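Local coordinates for malonyl CoA:acyl carrier protein malonyltransferase (Streptomyces coelicolor, PDB 1NM2) that probably transfers the malonyl group of malonyl-CoA to holo-acyl carrier protein, supplying malonyl units for fatty acid biosynthesis, at residues Asn162-Gly167 with Asn254-Asp259; Val230-Gly235 with Asp259-Thr264. All coordinates share one frame; numbering follows the deposited sequence.

How the contacts relate
Contacts 1 and 2 lie next to each other, their centres about 8 Å apart, and meet at helix 258-267. They share D259. Contact 1 joins the start of this helix to strand 159-165; contact 2 packs its next turn against the loop 230-235. A probable hydrogen bond of 2.8 Å from R257 N to N232 O ties the two together. M262 CE of the helix also packs 3.3 Å from N164 O. Both contacts border the active site. The side chain of N162 is about 5 Å from a bound acetate that mimics a malonyl group. W258 touches, and N232 lies near, the probable nucleophile elbow around S98.

Contact 1. Residues Asn162-Gly167 with Asn254-Asp259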
loop_
_atom_site.group_PDB
_atom_site.type_symbol
_atom_site.label_atom_id
_atom_site.label_comp_id
_atom_site.label_asym_id
_atom_site.label_seq_id
_atom_site.Cartn_x
_atom_site.Cartn_y
_atom_site.Cartn_z
ATOM N N ASN A 162 -9.775 6.828 -1.388
ATOM C CA ASN A 162 -8.667 6.985 -0.456
ATOM C C ASN A 162 -8.980 8.078 0.554
ATOM O O ASN A 162 -9.290 9.207 0.173
ATOM C CB ASN A 162 -7.379 7.415 -1.173
ATOM C CG ASN A 162 -6.551 6.253 -1.701
ATOM O OD1 ASN A 162 -5.372 6.431 -1.989
ATOM N ND2 ASN A 162 -7.152 5.083 -1.853
ATOM N N VAL A 163 -8.913 7.737 1.835
ATOM C CA VAL A 163 -9.090 8.713 2.913
ATOM C C VAL A 163 -7.770 8.501 3.645
ATOM O O VAL A 163 -7.652 7.635 4.512
ATOM C CB VAL A 163 -10.280 8.377 3.824
ATOM C CG1 VAL A 163 -10.428 9.453 4.900
ATOM C CG2 VAL A 163 -11.557 8.310 2.992
ATOM N N ASN A 164 -6.772 9.288 3.263
ATOM C CA ASN A 164 -5.426 9.142 3.801
ATOM C C ASN A 164 -4.992 9.926 5.023
ATOM O O ASN A 164 -3.839 9.818 5.435
ATOM C CB ASN A 164 -4.422 9.377 2.677
ATOM C CG ASN A 164 -4.634 8.430 1.520
ATOM O OD1 ASN A 164 -4.988 7.268 1.721
ATOM N ND2 ASN A 164 -4.412 8.912 0.306
ATOM N N GLY A 165 -5.895 10.702 5.607
ATOM C CA GLY A 165 -5.533 11.471 6.782
ATOM C C GLY A 165 -4.941 12.813 6.409
ATOM O O GLY A 165 -4.650 13.065 5.238
ATOM N N ALA A 166 -4.749 13.673 7.404
ATOM C CA ALA A 166 -4.203 14.998 7.160
ATOM C C ALA A 166 -5.126 15.720 6.182
ATOM O O ALA A 166 -4.693 16.589 5.429
ATOM C CB ALA A 166 -2.798 14.892 6.586
ATOM N N GLY A 167 -6.401 15.333 6.202
ATOM C CA GLY A 167 -7.398 15.939 5.333
ATOM C C GLY A 167 -7.349 15.534 3.870
ATOM O O GLY A 167 -8.105 16.069 3.059
ATOM N N ASN A 254 -12.981 -1.693 -1.859
ATOM C CA ASN A 254 -13.426 -0.887 -0.725
ATOM C C ASN A 254 -12.456 0.275 -0.495
ATOM O O ASN A 254 -11.261 0.155 -0.750
ATOM C CB ASN A 254 -13.478 -1.741 0.553
ATOM C CG ASN A 254 -14.757 -2.557 0.681
ATOM O OD1 ASN A 254 -14.818 -3.499 1.473
ATOM N ND2 ASN A 254 -15.787 -2.188 -0.070
ATOM N N PRO A 255 -12.964 1.416 0.000
ATOM C CA PRO A 255 -12.121 2.592 0.266
ATOM C C PRO A 255 -10.960 2.279 1.221
ATOM O O PRO A 255 -11.082 1.422 2.099
ATOM C CB PRO A 255 -13.102 3.580 0.892
ATOM C CG PRO A 255 -14.409 3.231 0.222
ATOM C CD PRO A 255 -14.385 1.715 0.264
ATOM N N VAL A 256 -9.843 2.980 1.050
ATOM C CA VAL A 256 -8.680 2.802 1.916
ATOM C C VAL A 256 -8.772 3.837 3.040
ATOM O O VAL A 256 -8.587 5.033 2.809
ATOM C CB VAL A 256 -7.349 3.030 1.150
ATOM C CG1 VAL A 256 -6.181 3.025 2.125
ATOM C CG2 VAL A 256 -7.149 1.939 0.090
ATOM N N ARG A 257 -9.068 3.382 4.252
ATOM C CA ARG A 257 -9.172 4.299 5.377
ATOM C C ARG A 257 -7.857 4.375 6.134
ATOM O O ARG A 257 -7.757 3.919 7.275
ATOM C CB ARG A 257 -10.299 3.870 6.323
ATOM C CG ARG A 257 -11.689 4.001 5.702
ATOM C CD ARG A 257 -11.922 5.421 5.192
ATOM N NE ARG A 257 -11.887 6.401 6.273
ATOM C CZ ARG A 257 -12.852 6.556 7.176
ATOM N NH1 ARG A 257 -12.733 7.473 8.131
ATOM N NH2 ARG A 257 -13.944 5.806 7.117
ATOM N N TRP A 258 -6.849 4.953 5.490
ATOM C CA TRP A 258 -5.539 5.089 6.115
ATOM C C TRP A 258 -5.645 6.055 7.290
ATOM O O TRP A 258 -4.862 5.980 8.242
ATOM C CB TRP A 258 -4.501 5.597 5.111
ATOM C CG TRP A 258 -3.111 5.552 5.674
ATOM C CD1 TRP A 258 -2.308 6.616 5.983
ATOM C CD2 TRP A 258 -2.389 4.380 6.057
ATOM N NE1 TRP A 258 -1.128 6.175 6.542
ATOM C CE2 TRP A 258 -1.151 4.806 6.596
ATOM C CE3 TRP A 258 -2.669 3.007 6.001
ATOM C CZ2 TRP A 258 -0.192 3.905 7.075
ATOM C CZ3 TRP A 258 -1.717 2.110 6.479
ATOM C CH2 TRP A 258 -0.490 2.566 7.008
ATOM N N ASP A 259 -6.624 6.956 7.225
ATOM C CA ASP A 259 -6.843 7.910 8.304
ATOM C C ASP A 259 -7.124 7.158 9.610
ATOM O O ASP A 259 -6.558 7.470 10.664
ATOM C CB ASP A 259 -8.030 8.833 7.978
ATOM C CG ASP A 259 -9.340 8.077 7.817
ATOM O OD1 ASP A 259 -10.368 8.566 8.335
ATOM O OD2 ASP A 259 -9.353 7.006 7.167
#
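V163 is buried more by 254-259 than any other residue of 162-167, and it meets V256, R257 and D259. Its N donates to V256 O at 2.9 Å in a nearly straight bond (169° at the hydrogen). N162 pairs with V256 in parallel fashion. D259 N, at the start of the helix, takes the next carbonyl, V163 O, at 3.0 Å.

The tight packing is on the partly exposed face, where V163 lies alongside R257. V163 CB is 3.5 Å from R257 NE, and V163 CG2 packs on R257 CD. V163 CG1 meets D259 CG at 3.4 Å. The carboxylate gets there because D259 CG sits between its own backbone N and carbonyl carbon (chi1 62°). R257 is bent at chi2 and chi3, and its guanidinium grips D259 side-on. NH1 meets OD1 in the guanidinium plane, while NE meets OD2 somewhat out of it. This salt bridge fixes both groups over the valine.

The buried face is more loosely joined. N162 and V256 lie side by side, with N162 ND2 3.6 Å from V256 CB. N164 crosses W258 at about a right angle, and its OD1 is 3.8 Å from W258 CB. That oxygen is satisfied by H97 NE2. N164 O lies in the plane of the indole, at its edge by CD1 (3.6 Å), and is buried with no polar partner in the model.

R257 is the N-cap of helix 258-267 and the centre of an inverse gamma turn. Here a short, weakly bonded strand (256-257) runs parallel to strand 159-165 at the edge of the mixed sheet and passes directly into a helix, at the junction of that sheet with the alpha/beta hydrolase-like core of this acyltransferase.

Contact 2. Residues Val230-Gly235 with Asp259-Thr264; sequences VSNKDG and DLCMET
C261 SG stands beside its own backbone N, anti to the carbonyl carbon (chi1 -71°), and T264 OG1 takes the same position (chi1 -73°). These torsions bring C261 SG to S231 O and T264 OG1 to G235 O, in the loop after strand 228-229 of the parallel sheet. The loop opens with an ST turn, where S231 OG accepts from K233 N. Helix 258-267 covers it.

C261 SG is the buried centre of the contact. It lies 3.4 Å from S231 O and 3.9 Å from V230 CG1. N232 ND2 gives it a weak hydrogen bond at 3.6 Å. The same amide has stronger partners in G96 O, at ND2, and S98 N, at OD1. They tie the loop to the probable nucleophile elbow.

One turn on, T264 CG2 and V230 CG2 meet tip to tip. L260 CB is 3.8 Å from G235 CA, and L260 CD1 touches D234 O. D234 OD2 forms a salt bridge with R247 NH1. A CB on G235 would point at the helix and run into L260 CB; without one, G235 CA comes within 3.9 Å of C261 N. T264 OG1 donates to G235 O, modelled at a very short and doubtful 2.4 Å.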
loop_
_atom_site.group_PDB
_atom_site.type_symbol
_atom_site.label_atom_id
_atom_site.label_comp_id
_atom_site.label_asym_id
_atom_site.label_seq_id
_atom_site.Cartn_x
_atom_site.Cartn_y
_atom_site.Cartn_z
ATOM N N VAL A 230 -3.086 -3.981 11.603
ATOM C CA VAL A 230 -4.094 -2.933 11.435
ATOM C C VAL A 230 -4.587 -2.904 9.992
ATOM O O VAL A 230 -3.788 -2.768 9.062
ATOM C CB VAL A 230 -3.512 -1.548 11.807
ATOM C CG1 VAL A 230 -4.581 -0.468 11.668
ATOM C CG2 VAL A 230 -2.987 -1.579 13.236
ATOM N N SER A 231 -5.904 -3.001 9.817
ATOM C CA SER A 231 -6.530 -3.047 8.491
ATOM C C SER A 231 -7.074 -1.749 7.877
ATOM O O SER A 231 -7.687 -0.923 8.561
ATOM C CB SER A 231 -7.647 -4.102 8.515
ATOM O OG SER A 231 -8.478 -4.034 7.367
ATOM N N ASN A 232 -6.860 -1.611 6.566
ATOM C CA ASN A 232 -7.302 -0.458 5.771
ATOM C C ASN A 232 -8.812 -0.246 5.742
ATOM O O ASN A 232 -9.286 0.875 5.571
ATOM C CB ASN A 232 -6.859 -0.611 4.314
ATOM C CG ASN A 232 -5.412 -0.265 4.093
ATOM O OD1 ASN A 232 -4.935 -0.301 2.965
ATOM N ND2 ASN A 232 -4.701 0.076 5.164
ATOM N N LYS A 233 -9.562 -1.333 5.857
ATOM C CA LYS A 233 -11.020 -1.264 5.804
ATOM C C LYS A 233 -11.639 -0.299 6.804
ATOM O O LYS A 233 -12.459 0.544 6.446
ATOM C CB LYS A 233 -11.613 -2.664 6.025
ATOM C CG LYS A 233 -13.109 -2.693 6.326
ATOM C CD LYS A 233 -13.910 -3.204 5.148
ATOM C CE LYS A 233 -15.322 -3.611 5.565
ATOM N NZ LYS A 233 -16.083 -2.491 6.179
ATOM N N ASP A 234 -11.235 -0.425 8.059
ATOM C CA ASP A 234 -11.799 0.386 9.121
ATOM C C ASP A 234 -10.778 0.744 10.201
ATOM O O ASP A 234 -11.150 1.181 11.286
ATOM C CB ASP A 234 -12.945 -0.396 9.747
ATOM C CG ASP A 234 -12.518 -1.785 10.180
ATOM O OD1 ASP A 234 -13.398 -2.612 10.484
ATOM O OD2 ASP A 234 -11.294 -2.050 10.217
ATOM N N GLY A 235 -9.498 0.540 9.908
ATOM C CA GLY A 235 -8.459 0.854 10.875
ATOM C C GLY A 235 -8.444 -0.033 12.112
ATOM O O GLY A 235 -7.803 0.301 13.111
ATOM N N ASP A 259 -6.624 6.956 7.225
ATOM C CA ASP A 259 -6.843 7.910 8.304
ATOM C C ASP A 259 -7.124 7.158 9.610
ATOM O O ASP A 259 -6.558 7.470 10.664
ATOM C CB ASP A 259 -8.030 8.833 7.978
ATOM C CG ASP A 259 -9.340 8.077 7.817
ATOM O OD1 ASP A 259 -10.368 8.566 8.335
ATOM O OD2 ASP A 259 -9.353 7.006 7.167
ATOM N N LEU A 260 -7.994 6.158 9.530
ATOM C CA LEU A 260 -8.355 5.364 10.698
ATOM C C LEU A 260 -7.201 4.487 11.167
ATOM O O LEU A 260 -7.092 4.175 12.349
ATOM C CB LEU A 260 -9.579 4.500 10.387
ATOM C CG LEU A 260 -10.835 5.330 10.094
ATOM C CD1 LEU A 260 -12.009 4.418 9.769
ATOM C CD2 LEU A 260 -11.141 6.207 11.299
ATOM N N CYS A 261 -6.347 4.077 10.239
ATOM C CA CYS A 261 -5.208 3.257 10.611
ATOM C C CYS A 261 -4.287 4.092 11.507
ATOM O O CYS A 261 -3.781 3.601 12.518
ATOM C CB CYS A 261 -4.465 2.777 9.362
ATOM S SG CYS A 261 -5.377 1.530 8.412
ATOM N N MET A 262 -4.076 5.354 11.143
ATOM C CA MET A 262 -3.221 6.229 11.940
ATOM C C MET A 262 -3.862 6.537 13.290
ATOM O O MET A 262 -3.159 6.679 14.289
ATOM C CB MET A 262 -2.896 7.532 11.187
ATOM C CG MET A 262 -1.925 7.338 10.000
ATOM S SD MET A 262 -1.201 8.860 9.321
ATOM C CE MET A 262 -2.630 9.572 8.492
ATOM N N GLU A 263 -5.191 6.639 13.320
ATOM C CA GLU A 263 -5.905 6.889 14.572
ATOM C C GLU A 263 -5.651 5.704 15.507
ATOM O O GLU A 263 -5.471 5.868 16.712
ATOM C CB GLU A 263 -7.413 7.019 14.326
ATOM C CG GLU A 263 -7.840 8.304 13.638
ATOM C CD GLU A 263 -7.497 9.537 14.454
ATOM O OE1 GLU A 263 -7.780 9.536 15.674
ATOM O OE2 GLU A 263 -6.951 10.503 13.878
ATOM N N THR A 264 -5.641 4.504 14.938
ATOM C CA THR A 264 -5.398 3.296 15.713
ATOM C C THR A 264 -3.954 3.265 16.225
ATOM O O THR A 264 -3.699 2.828 17.353
ATOM C CB THR A 264 -5.709 2.047 14.866
ATOM O OG1 THR A 264 -7.129 1.935 14.719
ATOM C CG2 THR A 264 -5.167 0.781 15.516
#